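Local coordinates for protein glutathione S-transferase (Xanthomonas axonopodis pv. citri, PDB 6NV6) that binds glutathione and, as a theta-class glutathione transferase, probably conjugates it to electrophilic substrates, at residues 2-7 with 56-61; 115-120 with 173-178; 168-173 with 187-192. All coordinates share one frame; numbering follows the deposited sequence.

From the N terminus, contact 1 comes first: strands 4-7 and 57-60, within its two segments, pair side by side in the N-terminal sheet and close a loop of 48 residues, which includes helix 13-25 and strand 29-32. The other two contacts belong to the C-terminal helical domain, and neither touches contact 1. Contact 2 brings the end of helix 88-118 to the turn after helix 163-174, across 52 intervening residues. Contact 3 joins helix 163-174 to helix 183-193 over only 13 residues, and it crosses contact 2, because their segments alternate along the chain. The two share Phe173 and are linked by a probable hydrogen bond between Glu174 OE2 and Tyr189 OH.

Contact 1: residues 2-7 with 56-61; sequences PAITIW and PTLQDG
Trp7, Gln59 and Thr57 meet on one face of the four-stranded sheet, where strands 4-7 and 57-60 lie side by side. Trp7 CG is anti to the carbonyl carbon (chi1 -76°). The indole meets Thr57 O at its edge, in plane, 3.5 Å from CE3. β-Branched Thr57 suits an extended strand, while Gln59 is long enough for its amide, turned 26° from the indole, to bring OE1 to 3.3 Å from Trp7 CH2. Gln59 CB lies 3.7 Å from CZ3, and Thr5 CG2 sits 3.5 Å above one indole face, toward its rim; a large flat ring can take all these neighbours. The strands, antiparallel at 169°, form the central antiparallel pair of the thioredoxin-like domain. Thr5 with Gln59 and Trp7 with Thr57 are hydrogen-bonded pairs, with Thr5 N to Gln59 O at 2.8 Å and Trp7 N to Thr57 O at 2.9 Å. On the reverse face, compact branched chains face the helices: Ile6 touches Leu19 and Ala22 of helix 13-25, Leu58 touches Ile71 and Ile4 touches Tyr79 of helix 68-79. Leu58 CD2 lies 3.5 Å from Ile6 CG1. Asp60 shares this largely apolar face, its OD2 hydrogen-bonded to Tyr74 OH.

Contact 2: residues 115-120 with 173-178; sequences GVVRTP and FEMPIE
Val116 and Val117, near the end of helix 88-118, face Pro176 and Met175 just beyond helix 163-174, and the nearest CA pairs, Val116 with Pro176 and Val117 with Met175, are each 7.7 Å apart. At that separation the contact is made by side chains and one carbonyl. Val116 points toward the other segment, and its CG1, anti to the backbone N (chi1 176°), is the methyl that does the touching. It lies 3.8 Å from Pro176 O and 4.1 Å from both Pro176 CG and Ile177 CG2, so a single methyl meets a carbonyl oxygen, a proline ring and a branched chain. The side chains of Val116 and Ile177 cross at about a right angle. Val117 uses CG2 instead, which reaches Met175 CG at 4.1 Å, again with the two chains nearly perpendicular. Being short and β-branched, both valines present their methyls close to the helix. Met175 is the first residue to leave helical geometry. The ring of Pro176 restricts phi, here -82°, a value that fits the inverse gamma turn it centres just after helix 163-174; the bond of that turn, Ile177 N to Met175 O, is weak. The longer, flexible chain of Met175 continues inward to Phe109, Leu112 and Phe113 of helix 88-118. Val116 also touches Ile129, and Ile177 Leu133, so this surface contact joins the end of helix 88-118 and helix 126-146 to the turn that follows helix 163-174.

Contact 3: residues 168-173 with 187-192; sequences FIYAWF and AWYARL
Tyr189 lies against Phe173, Ile169 and Tyr170, where helix 187-192 crosses helix 168-173 at -115° within the all-helical C-terminal domain of the glutathione transferase fold. The axes are 10.9 Å apart, a wide spacing filled by large side chains. The rings of Phe173 and Tyr189 are nearly parallel, at 7°, but displaced along their planes, so that little of one lies over the other; their centroids stand 4.9 Å apart and Phe173 CD2 lies 3.3 Å from Tyr189 CD2. Ile169 meets two aromatic residues with one methyl: its CG2 is 3.7 Å from Tyr189 CD1 and 3.8 Å from Trp188 CZ3. The branch at CB is what puts this methyl within range of both. Tyr189 CG is anti to the backbone N (chi1 176°). As a tyrosine, this residue packs as a ring and still ends in a polar group: its hydroxyl is hydrogen-bonded to Glu174 OE2, one residue beyond the first segment, which helps to fix the ring. Behind Phe173, Trp172 CD1 sits over the centre of one face of its ring. Farther out, Trp188 NE1 is hydrogen-bonded to Asp162 OD2 and Tyr170 OH to Thr204 O, while Tyr198 of helix 196-201 touches Ile169, Tyr170 and Tyr189. At the edge of the Tyr170 ring, in its plane, Tyr189 OH lies 3.3 Å from Tyr170 CD1.

Contact 1: residues 2-7 with 56-61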
ATOM      1  N   PRO A   2      15.027  17.026   9.730  1.00 69.89           N
ATOM      2  CA  PRO A   2      15.535  15.733   9.249  1.00 57.32           C
ATOM      3  C   PRO A   2      15.907  15.754   7.773  1.00 59.87           C
ATOM      4  O   PRO A   2      15.316  16.472   6.960  1.00 53.84           O
ATOM      5  CB  PRO A   2      14.368  14.779   9.507  1.00 57.29           C
ATOM      6  CG  PRO A   2      13.588  15.417  10.599  1.00 57.82           C
ATOM      7  CD  PRO A   2      13.729  16.893  10.414  1.00 59.73           C
ATOM      8  N   ALA A   3      16.904  14.934   7.433  1.00 58.75           N
ATOM      9  CA  ALA A   3      17.352  14.849   6.047  1.00 58.77           C
ATOM     10  C   ALA A   3      16.260  14.335   5.119  1.00 55.66           C
ATOM     11  O   ALA A   3      16.272  14.646   3.923  1.00 56.63           O
ATOM     12  CB  ALA A   3      18.583  13.945   5.947  1.00 52.96           C
ATOM     13  N   ILE A   4      15.324  13.541   5.637  1.00 48.79           N
ATOM     14  CA  ILE A   4      14.304  12.896   4.822  1.00 45.38           C
ATOM     15  C   ILE A   4      13.021  13.699   4.920  1.00 48.10           C
ATOM     16  O   ILE A   4      12.518  13.938   6.024  1.00 51.81           O
ATOM     17  CB  ILE A   4      14.064  11.443   5.262  1.00 48.87           C
ATOM     18  CG1 ILE A   4      15.223  10.547   4.820  1.00 36.45           C
ATOM     19  CG2 ILE A   4      12.747  10.925   4.694  1.00 44.97           C
ATOM     20  CD1 ILE A   4      15.264   9.210   5.532  1.00 35.79           C
ATOM     21  N   THR A   5      12.478  14.100   3.773  1.00 42.19           N
ATOM     22  CA  THR A   5      11.183  14.763   3.732  1.00 40.80           C
ATOM     23  C   THR A   5      10.280  14.057   2.730  1.00 42.46           C
ATOM     24  O   THR A   5      10.721  13.680   1.638  1.00 36.10           O
ATOM     25  CB  THR A   5      11.342  16.242   3.372  1.00 39.83           C
ATOM     26  OG1 THR A   5      12.281  16.840   4.274  1.00 48.86           O
ATOM     27  CG2 THR A   5      10.021  16.984   3.463  1.00 36.65           C
ATOM     28  N   ILE A   6       9.013  13.884   3.105  1.00 38.89           N
ATOM     29  CA  ILE A   6       8.015  13.226   2.267  1.00 36.70           C
ATOM     30  C   ILE A   6       6.823  14.172   2.127  1.00 34.56           C
ATOM     31  O   ILE A   6       6.085  14.389   3.092  1.00 37.32           O
ATOM     32  CB  ILE A   6       7.580  11.872   2.852  1.00 26.88           C
ATOM     33  CG1 ILE A   6       8.770  10.911   2.913  1.00 30.39           C
ATOM     34  CG2 ILE A   6       6.439  11.281   2.053  1.00 25.81           C
ATOM     35  CD1 ILE A   6       8.488   9.589   3.648  1.00 28.39           C
ATOM     36  N   TRP A   7       6.636  14.733   0.937  1.00 35.01           N
ATOM     37  CA  TRP A   7       5.496  15.594   0.662  1.00 30.08           C
ATOM     38  C   TRP A   7       4.314  14.749   0.230  1.00 29.75           C
ATOM     39  O   TRP A   7       4.475  13.790  -0.532  1.00 34.81           O
ATOM     40  CB  TRP A   7       5.816  16.587  -0.452  1.00 38.05           C
ATOM     41  CG  TRP A   7       6.676  17.746  -0.058  1.00 40.83           C
ATOM     42  CD1 TRP A   7       6.260  18.995   0.313  1.00 37.20           C
ATOM     43  CD2 TRP A   7       8.095  17.765  -0.024  1.00 35.54           C
ATOM     44  NE1 TRP A   7       7.346  19.787   0.586  1.00 43.29           N
ATOM     45  CE2 TRP A   7       8.486  19.054   0.385  1.00 42.43           C
ATOM     46  CE3 TRP A   7       9.077  16.815  -0.295  1.00 36.84           C
ATOM     47  CZ2 TRP A   7       9.822  19.417   0.533  1.00 50.73           C
ATOM     48  CZ3 TRP A   7      10.405  17.174  -0.156  1.00 54.73           C
ATOM     49  CH2 TRP A   7      10.769  18.465   0.252  1.00 53.68           C
ATOM     50  N   PRO A  56       3.526  10.858  -3.759  1.00 43.42           N
ATOM     51  CA  PRO A  56       4.540  11.303  -2.788  1.00 46.68           C
ATOM     52  C   PRO A  56       5.788  11.814  -3.491  1.00 49.82           C
ATOM     53  O   PRO A  56       6.203  11.285  -4.526  1.00 52.40           O
ATOM     54  CB  PRO A  56       4.842  10.035  -1.976  1.00 40.09           C
ATOM     55  CG  PRO A  56       4.422   8.906  -2.854  1.00 40.38           C
ATOM     56  CD  PRO A  56       3.254   9.416  -3.649  1.00 41.48           C
ATOM     57  N   THR A  57       6.383  12.859  -2.925  1.00 46.53           N
ATOM     58  CA  THR A  57       7.734  13.270  -3.289  1.00 43.14           C
ATOM     59  C   THR A  57       8.645  12.973  -2.109  1.00 40.57           C
ATOM     60  O   THR A  57       8.417  13.475  -1.002  1.00 42.35           O
ATOM     61  CB  THR A  57       7.810  14.755  -3.648  1.00 48.09           C
ATOM     62  OG1 THR A  57       6.807  15.084  -4.621  1.00 60.40           O
ATOM     63  CG2 THR A  57       9.185  15.089  -4.197  1.00 49.17           C
ATOM     64  N   LEU A  58       9.659  12.149  -2.337  1.00 42.68           N
ATOM     65  CA  LEU A  58      10.692  11.895  -1.346  1.00 36.99           C
ATOM     66  C   LEU A  58      11.893  12.773  -1.646  1.00 44.98           C
ATOM     67  O   LEU A  58      12.267  12.946  -2.808  1.00 39.83           O
ATOM     68  CB  LEU A  58      11.116  10.429  -1.336  1.00 34.06           C
ATOM     69  CG  LEU A  58      12.009   9.907  -0.195  1.00 37.14           C
ATOM     70  CD1 LEU A  58      13.480  10.030  -0.505  1.00 44.52           C
ATOM     71  CD2 LEU A  58      11.737  10.599   1.118  1.00 40.13           C
ATOM     72  N   GLN A  59      12.484  13.335  -0.593  1.00 50.09           N
ATOM     73  CA  GLN A  59      13.776  14.002  -0.673  1.00 49.70           C
ATOM     74  C   GLN A  59      14.635  13.508   0.479  1.00 48.13           C
ATOM     75  O   GLN A  59      14.222  13.569   1.641  1.00 47.19           O
ATOM     76  CB  GLN A  59      13.645  15.524  -0.614  1.00 56.98           C
ATOM     77  CG  GLN A  59      14.991  16.241  -0.643  1.00 67.88           C
ATOM     78  CD  GLN A  59      14.864  17.742  -0.853  1.00 81.07           C
ATOM     79  OE1 GLN A  59      13.773  18.257  -1.125  1.00 81.17           O
ATOM     80  NE2 GLN A  59      15.985  18.455  -0.724  1.00 81.31           N
ATOM     81  N   ASP A  60      15.818  13.010   0.152  1.00 47.76           N
ATOM     82  CA  ASP A  60      16.780  12.554   1.153  1.00 51.05           C
ATOM     83  C   ASP A  60      18.144  13.028   0.664  1.00 58.45           C
ATOM     84  O   ASP A  60      18.759  12.386  -0.197  1.00 52.73           O
ATOM     85  CB  ASP A  60      16.748  11.042   1.336  1.00 45.85           C
ATOM     86  CG  ASP A  60      17.806  10.555   2.313  1.00 48.56           C
ATOM     87  OD1 ASP A  60      18.389  11.395   3.032  1.00 50.87           O
ATOM     88  OD2 ASP A  60      18.059   9.333   2.364  1.00 44.61           O
ATOM     89  N   GLY A  61      18.614  14.136   1.229  1.00 52.47           N
ATOM     90  CA  GLY A  61      19.813  14.767   0.707  1.00 52.88           C
ATOM     91  C   GLY A  61      19.606  15.205  -0.730  1.00 52.37           C
ATOM     92  O   GLY A  61      18.644  15.913  -1.062  1.00 55.11           O
TER

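Contact 2: residues 115-120 with 173-178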
ATOM      1  N   GLY A 115     -15.753   6.394  -6.673  1.00 49.69           N
ATOM      2  CA  GLY A 115     -17.198   6.313  -6.729  1.00 58.11           C
ATOM      3  C   GLY A 115     -17.934   6.168  -5.405  1.00 65.79           C
ATOM      4  O   GLY A 115     -19.128   6.459  -5.326  1.00 66.40           O
ATOM      5  N   VAL A 116     -17.252   5.723  -4.355  1.00 57.11           N
ATOM      6  CA  VAL A 116     -17.905   5.305  -3.126  1.00 46.32           C
ATOM      7  C   VAL A 116     -17.622   6.267  -1.985  1.00 46.68           C
ATOM      8  O   VAL A 116     -18.512   6.572  -1.191  1.00 57.88           O
ATOM      9  CB  VAL A 116     -17.480   3.867  -2.759  1.00 44.33           C
ATOM     10  CG1 VAL A 116     -18.080   3.433  -1.427  1.00 43.43           C
ATOM     11  CG2 VAL A 116     -17.870   2.912  -3.869  1.00 43.72           C
ATOM     12  N   VAL A 117     -16.397   6.766  -1.900  1.00 53.14           N
ATOM     13  CA  VAL A 117     -15.999   7.633  -0.802  1.00 52.40           C
ATOM     14  C   VAL A 117     -15.993   9.103  -1.207  1.00 61.43           C
ATOM     15  O   VAL A 117     -16.087   9.979  -0.332  1.00 62.21           O
ATOM     16  CB  VAL A 117     -14.612   7.200  -0.287  1.00 47.38           C
ATOM     17  CG1 VAL A 117     -14.229   7.927   1.003  1.00 45.73           C
ATOM     18  CG2 VAL A 117     -14.595   5.691  -0.119  1.00 50.85           C
ATOM     19  N   ARG A 118     -15.920   9.399  -2.506  1.00 60.63           N
ATOM     20  CA  ARG A 118     -15.610  10.740  -2.958  1.00 66.64           C
ATOM     21  C   ARG A 118     -16.583  11.316  -3.978  1.00 65.96           C
ATOM     22  O   ARG A 118     -16.540  12.528  -4.213  1.00 69.48           O
ATOM     23  CB  ARG A 118     -14.184  10.775  -3.538  1.00 62.04           C
ATOM     24  CG  ARG A 118     -13.121  10.808  -2.449  1.00 53.67           C
ATOM     25  CD  ARG A 118     -11.696  10.772  -2.988  1.00 55.06           C
ATOM     26  NE  ARG A 118     -10.728  10.632  -1.897  1.00 57.67           N
ATOM     27  CZ  ARG A 118      -9.471  10.211  -2.043  1.00 53.01           C
ATOM     28  NH1 ARG A 118      -9.010   9.884  -3.242  1.00 38.82           N
ATOM     29  NH2 ARG A 118      -8.676  10.118  -0.978  1.00 44.92           N
ATOM     30  N   THR A 119     -17.455  10.515  -4.577  1.00 63.14           N
ATOM     31  CA  THR A 119     -18.400  11.156  -5.477  1.00 73.87           C
ATOM     32  C   THR A 119     -19.801  11.178  -4.867  1.00 78.16           C
ATOM     33  O   THR A 119     -20.193  10.245  -4.155  1.00 74.26           O
ATOM     34  CB  THR A 119     -18.457  10.451  -6.838  1.00 73.63           C
ATOM     35  OG1 THR A 119     -19.048   9.156  -6.682  1.00 82.94           O
ATOM     36  CG2 THR A 119     -17.060  10.302  -7.428  1.00 70.45           C
ATOM     37  N   PRO A 120     -20.566  12.246  -5.109  1.00 89.94           N
ATOM     38  CA  PRO A 120     -21.955  12.289  -4.638  1.00 88.53           C
ATOM     39  C   PRO A 120     -22.832  11.316  -5.414  1.00 91.84           C
ATOM     40  O   PRO A 120     -22.635  11.089  -6.612  1.00 90.55           O
ATOM     41  CB  PRO A 120     -22.376  13.743  -4.895  1.00 82.68           C
ATOM     42  CG  PRO A 120     -21.097  14.504  -5.046  1.00 84.34           C
ATOM     43  CD  PRO A 120     -20.137  13.535  -5.674  1.00 89.46           C
ATOM     44  N   PHE A 173     -10.589  -2.832   3.176  1.00 38.24           N
ATOM     45  CA  PHE A 173     -11.319  -3.458   4.266  1.00 38.01           C
ATOM     46  C   PHE A 173     -12.130  -2.469   5.087  1.00 44.14           C
ATOM     47  O   PHE A 173     -13.120  -2.868   5.714  1.00 49.19           O
ATOM     48  CB  PHE A 173     -10.347  -4.213   5.178  1.00 37.05           C
ATOM     49  CG  PHE A 173      -9.994  -5.594   4.679  1.00 42.26           C
ATOM     50  CD1 PHE A 173     -10.969  -6.579   4.582  1.00 36.68           C
ATOM     51  CD2 PHE A 173      -8.694  -5.899   4.279  1.00 36.17           C
ATOM     52  CE1 PHE A 173     -10.651  -7.844   4.120  1.00 35.79           C
ATOM     53  CE2 PHE A 173      -8.374  -7.165   3.817  1.00 34.07           C
ATOM     54  CZ  PHE A 173      -9.355  -8.136   3.736  1.00 33.36           C
ATOM     55  N   GLU A 174     -11.757  -1.194   5.095  1.00 44.27           N
ATOM     56  CA  GLU A 174     -12.455  -0.218   5.917  1.00 42.72           C
ATOM     57  C   GLU A 174     -13.396   0.662   5.111  1.00 38.17           C
ATOM     58  O   GLU A 174     -14.179   1.407   5.704  1.00 45.49           O
ATOM     59  CB  GLU A 174     -11.442   0.631   6.689  1.00 36.79           C
ATOM     60  CG  GLU A 174     -10.399  -0.219   7.438  1.00 37.55           C
ATOM     61  CD  GLU A 174     -11.018  -1.207   8.443  1.00 46.35           C
ATOM     62  OE1 GLU A 174     -12.086  -0.880   9.006  1.00 44.85           O
ATOM     63  OE2 GLU A 174     -10.442  -2.301   8.675  1.00 36.93           O
ATOM     64  N   MET A 175     -13.333   0.587   3.783  1.00 39.30           N
ATOM     65  CA  MET A 175     -14.332   1.127   2.870  1.00 47.39           C
ATOM     66  C   MET A 175     -15.725   0.617   3.195  1.00 50.41           C
ATOM     67  O   MET A 175     -15.890  -0.552   3.569  1.00 45.62           O
ATOM     68  CB  MET A 175     -14.027   0.746   1.422  1.00 45.19           C
ATOM     69  CG  MET A 175     -13.353   1.803   0.618  1.00 46.35           C
ATOM     70  SD  MET A 175     -13.514   1.404  -1.129  1.00 50.89           S
ATOM     71  CE  MET A 175     -13.274  -0.356  -1.080  1.00 43.11           C
ATOM     72  N   PRO A 176     -16.753   1.443   3.017  1.00 54.90           N
ATOM     73  CA  PRO A 176     -18.132   0.951   3.181  1.00 43.36           C
ATOM     74  C   PRO A 176     -18.623   0.235   1.925  1.00 46.18           C
ATOM     75  O   PRO A 176     -19.303   0.790   1.062  1.00 50.59           O
ATOM     76  CB  PRO A 176     -18.907   2.237   3.471  1.00 42.71           C
ATOM     77  CG  PRO A 176     -18.172   3.291   2.698  1.00 40.95           C
ATOM     78  CD  PRO A 176     -16.718   2.863   2.618  1.00 47.76           C
ATOM     79  N   ILE A 177     -18.253  -1.043   1.802  1.00 48.93           N
ATOM     80  CA  ILE A 177     -18.646  -1.883   0.677  1.00 37.63           C
ATOM     81  C   ILE A 177     -18.918  -3.295   1.187  1.00 47.81           C
ATOM     82  O   ILE A 177     -18.559  -3.658   2.309  1.00 37.74           O
ATOM     83  CB  ILE A 177     -17.565  -1.935  -0.419  1.00 46.27           C
ATOM     84  CG1 ILE A 177     -16.251  -2.451   0.169  1.00 45.91           C
ATOM     85  CG2 ILE A 177     -17.351  -0.576  -1.079  1.00 46.22           C
ATOM     86  CD1 ILE A 177     -15.376  -3.151  -0.833  1.00 36.39           C
ATOM     87  N   GLU A 178     -19.555  -4.103   0.338  1.00 47.91           N
ATOM     88  CA  GLU A 178     -19.725  -5.528   0.598  1.00 45.66           C
ATOM     89  C   GLU A 178     -18.599  -6.261  -0.116  1.00 51.62           C
ATOM     90  O   GLU A 178     -18.498  -6.201  -1.349  1.00 43.92           O
ATOM     91  CB  GLU A 178     -21.092  -6.042   0.138  1.00 45.70           C
ATOM     92  CG  GLU A 178     -21.486  -7.372   0.781  1.00 56.57           C
ATOM     93  CD  GLU A 178     -22.937  -7.795   0.531  1.00 63.55           C
ATOM     94  OE1 GLU A 178     -23.544  -7.347  -0.466  1.00 57.93           O
ATOM     95  OE2 GLU A 178     -23.472  -8.584   1.348  1.00 66.54           O
TER

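Contact 3: residues 168-173 with 187-192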
ATOM      1  N   PHE A 168      -2.922  -0.281   0.220  1.00 31.58           N
ATOM      2  CA  PHE A 168      -4.251  -0.234  -0.385  1.00 26.78           C
ATOM      3  C   PHE A 168      -5.258  -1.027   0.430  1.00 30.20           C
ATOM      4  O   PHE A 168      -6.408  -0.595   0.588  1.00 28.81           O
ATOM      5  CB  PHE A 168      -4.221  -0.783  -1.811  1.00 27.46           C
ATOM      6  CG  PHE A 168      -3.698   0.185  -2.834  1.00 29.59           C
ATOM      7  CD1 PHE A 168      -4.537   1.101  -3.433  1.00 30.88           C
ATOM      8  CD2 PHE A 168      -2.365   0.161  -3.212  1.00 31.82           C
ATOM      9  CE1 PHE A 168      -4.051   1.986  -4.387  1.00 34.40           C
ATOM     10  CE2 PHE A 168      -1.876   1.045  -4.161  1.00 34.07           C
ATOM     11  CZ  PHE A 168      -2.729   1.963  -4.748  1.00 32.10           C
ATOM     12  N   ILE A 169      -4.838  -2.179   0.968  1.00 30.75           N
ATOM     13  CA  ILE A 169      -5.795  -3.118   1.545  1.00 32.98           C
ATOM     14  C   ILE A 169      -6.427  -2.568   2.814  1.00 34.36           C
ATOM     15  O   ILE A 169      -7.472  -3.072   3.252  1.00 33.48           O
ATOM     16  CB  ILE A 169      -5.133  -4.483   1.802  1.00 27.91           C
ATOM     17  CG1 ILE A 169      -6.104  -5.597   1.427  1.00 27.61           C
ATOM     18  CG2 ILE A 169      -4.685  -4.611   3.244  1.00 27.13           C
ATOM     19  CD1 ILE A 169      -6.310  -5.718  -0.065  1.00 28.40           C
ATOM     20  N   TYR A 170      -5.825  -1.535   3.407  1.00 26.99           N
ATOM     21  CA  TYR A 170      -6.520  -0.783   4.443  1.00 30.67           C
ATOM     22  C   TYR A 170      -7.798  -0.157   3.887  1.00 31.01           C
ATOM     23  O   TYR A 170      -8.882  -0.300   4.466  1.00 27.96           O
ATOM     24  CB  TYR A 170      -5.592   0.286   5.022  1.00 29.08           C
ATOM     25  CG  TYR A 170      -6.296   1.234   5.965  1.00 37.36           C
ATOM     26  CD1 TYR A 170      -6.836   0.774   7.162  1.00 32.52           C
ATOM     27  CD2 TYR A 170      -6.429   2.587   5.660  1.00 32.84           C
ATOM     28  CE1 TYR A 170      -7.474   1.623   8.024  1.00 30.16           C
ATOM     29  CE2 TYR A 170      -7.072   3.448   6.524  1.00 32.82           C
ATOM     30  CZ  TYR A 170      -7.587   2.956   7.704  1.00 35.87           C
ATOM     31  OH  TYR A 170      -8.222   3.806   8.573  1.00 37.11           O
ATOM     32  N   ALA A 171      -7.691   0.531   2.749  1.00 31.59           N
ATOM     33  CA  ALA A 171      -8.883   1.099   2.129  1.00 33.29           C
ATOM     34  C   ALA A 171      -9.890   0.010   1.784  1.00 36.15           C
ATOM     35  O   ALA A 171     -11.088   0.154   2.053  1.00 40.98           O
ATOM     36  CB  ALA A 171      -8.496   1.895   0.881  1.00 32.10           C
ATOM     37  N   TRP A 172      -9.417  -1.096   1.209  1.00 29.34           N
ATOM     38  CA  TRP A 172     -10.309  -2.187   0.835  1.00 38.02           C
ATOM     39  C   TRP A 172     -11.178  -2.650   2.002  1.00 37.83           C
ATOM     40  O   TRP A 172     -12.386  -2.836   1.848  1.00 33.49           O
ATOM     41  CB  TRP A 172      -9.490  -3.357   0.295  1.00 30.01           C
ATOM     42  CG  TRP A 172     -10.286  -4.604   0.018  1.00 41.72           C
ATOM     43  CD1 TRP A 172     -10.301  -5.764   0.761  1.00 40.23           C
ATOM     44  CD2 TRP A 172     -11.176  -4.829  -1.083  1.00 42.07           C
ATOM     45  NE1 TRP A 172     -11.146  -6.684   0.186  1.00 34.15           N
ATOM     46  CE2 TRP A 172     -11.693  -6.138  -0.946  1.00 38.18           C
ATOM     47  CE3 TRP A 172     -11.583  -4.055  -2.173  1.00 33.98           C
ATOM     48  CZ2 TRP A 172     -12.589  -6.683  -1.860  1.00 41.99           C
ATOM     49  CZ3 TRP A 172     -12.479  -4.601  -3.072  1.00 36.67           C
ATOM     50  CH2 TRP A 172     -12.970  -5.899  -2.912  1.00 36.45           C
ATOM     51  N   PHE A 173     -10.589  -2.832   3.176  1.00 38.24           N
ATOM     52  CA  PHE A 173     -11.319  -3.458   4.266  1.00 38.01           C
ATOM     53  C   PHE A 173     -12.130  -2.469   5.087  1.00 44.14           C
ATOM     54  O   PHE A 173     -13.120  -2.868   5.714  1.00 49.19           O
ATOM     55  CB  PHE A 173     -10.347  -4.213   5.178  1.00 37.05           C
ATOM     56  CG  PHE A 173      -9.994  -5.594   4.679  1.00 42.26           C
ATOM     57  CD1 PHE A 173     -10.969  -6.579   4.582  1.00 36.68           C
ATOM     58  CD2 PHE A 173      -8.694  -5.899   4.279  1.00 36.17           C
ATOM     59  CE1 PHE A 173     -10.651  -7.844   4.120  1.00 35.79           C
ATOM     60  CE2 PHE A 173      -8.374  -7.165   3.817  1.00 34.07           C
ATOM     61  CZ  PHE A 173      -9.355  -8.136   3.736  1.00 33.36           C
ATOM     62  N   ALA A 187      -6.566 -12.438   7.025  1.00 33.17           N
ATOM     63  CA  ALA A 187      -5.655 -12.764   8.120  1.00 30.71           C
ATOM     64  C   ALA A 187      -4.325 -12.040   7.960  1.00 35.79           C
ATOM     65  O   ALA A 187      -3.681 -11.685   8.958  1.00 31.09           O
ATOM     66  CB  ALA A 187      -5.441 -14.276   8.192  1.00 24.50           C
ATOM     67  N   TRP A 188      -3.896 -11.829   6.711  1.00 29.54           N
ATOM     68  CA  TRP A 188      -2.710 -11.030   6.435  1.00 28.78           C
ATOM     69  C   TRP A 188      -2.920  -9.587   6.874  1.00 31.23           C
ATOM     70  O   TRP A 188      -2.051  -8.992   7.521  1.00 24.88           O
ATOM     71  CB  TRP A 188      -2.394 -11.129   4.944  1.00 26.93           C
ATOM     72  CG  TRP A 188      -1.410 -10.143   4.337  1.00 29.61           C
ATOM     73  CD1 TRP A 188      -0.049 -10.123   4.509  1.00 29.71           C
ATOM     74  CD2 TRP A 188      -1.704  -9.109   3.381  1.00 25.31           C
ATOM     75  NE1 TRP A 188       0.512  -9.131   3.747  1.00 25.48           N
ATOM     76  CE2 TRP A 188      -0.476  -8.496   3.040  1.00 28.89           C
ATOM     77  CE3 TRP A 188      -2.881  -8.642   2.784  1.00 26.12           C
ATOM     78  CZ2 TRP A 188      -0.393  -7.423   2.133  1.00 24.23           C
ATOM     79  CZ3 TRP A 188      -2.795  -7.578   1.876  1.00 31.44           C
ATOM     80  CH2 TRP A 188      -1.558  -6.980   1.565  1.00 23.33           C
ATOM     81  N   TYR A 189      -4.085  -9.024   6.555  1.00 27.43           N
ATOM     82  CA  TYR A 189      -4.406  -7.683   7.015  1.00 28.27           C
ATOM     83  C   TYR A 189      -4.454  -7.621   8.534  1.00 36.27           C
ATOM     84  O   TYR A 189      -4.059  -6.610   9.127  1.00 35.25           O
ATOM     85  CB  TYR A 189      -5.737  -7.241   6.415  1.00 32.95           C
ATOM     86  CG  TYR A 189      -6.220  -5.896   6.906  1.00 31.64           C
ATOM     87  CD1 TYR A 189      -5.381  -4.790   6.884  1.00 31.64           C
ATOM     88  CD2 TYR A 189      -7.511  -5.734   7.380  1.00 28.07           C
ATOM     89  CE1 TYR A 189      -5.812  -3.568   7.325  1.00 35.09           C
ATOM     90  CE2 TYR A 189      -7.953  -4.512   7.827  1.00 32.02           C
ATOM     91  CZ  TYR A 189      -7.102  -3.435   7.798  1.00 32.82           C
ATOM     92  OH  TYR A 189      -7.544  -2.221   8.254  1.00 31.83           O
ATOM     93  N   ALA A 190      -4.933  -8.690   9.179  1.00 38.52           N
ATOM     94  CA  ALA A 190      -4.942  -8.729  10.638  1.00 33.31           C
ATOM     95  C   ALA A 190      -3.528  -8.700  11.203  1.00 31.69           C
ATOM     96  O   ALA A 190      -3.294  -8.098  12.254  1.00 34.44           O
ATOM     97  CB  ALA A 190      -5.693  -9.967  11.130  1.00 27.05           C
ATOM     98  N   ARG A 191      -2.570  -9.320  10.516  1.00 26.56           N
ATOM     99  CA  ARG A 191      -1.203  -9.323  11.016  1.00 27.77           C
ATOM    100  C   ARG A 191      -0.494  -8.017  10.696  1.00 33.48           C
ATOM    101  O   ARG A 191       0.409  -7.597  11.434  1.00 33.62           O
ATOM    102  CB  ARG A 191      -0.432 -10.499  10.427  1.00 29.45           C
ATOM    103  CG  ARG A 191      -0.912 -11.849  10.924  1.00 35.33           C
ATOM    104  CD  ARG A 191      -0.010 -12.974  10.415  1.00 37.25           C
ATOM    105  NE  ARG A 191      -0.011 -13.082   8.951  1.00 40.22           N
ATOM    106  CZ  ARG A 191      -0.864 -13.820   8.236  1.00 41.26           C
ATOM    107  NH1 ARG A 191      -0.857 -13.748   6.910  1.00 43.29           N
ATOM    108  NH2 ARG A 191      -1.776 -14.576   8.835  1.00 41.77           N
ATOM    109  N   LEU A 192      -0.879  -7.371   9.596  1.00 30.71           N
ATOM    110  CA  LEU A 192      -0.370  -6.034   9.328  1.00 36.09           C
ATOM    111  C   LEU A 192      -0.805  -5.071  10.422  1.00 35.33           C
ATOM    112  O   LEU A 192      -0.008  -4.254  10.896  1.00 32.20           O
ATOM    113  CB  LEU A 192      -0.853  -5.544   7.960  1.00 29.26           C
ATOM    114  CG  LEU A 192      -0.283  -6.276   6.738  1.00 34.35           C
ATOM    115  CD1 LEU A 192      -0.914  -5.764   5.453  1.00 27.80           C
ATOM    116  CD2 LEU A 192       1.229  -6.173   6.678  1.00 31.11           C
TER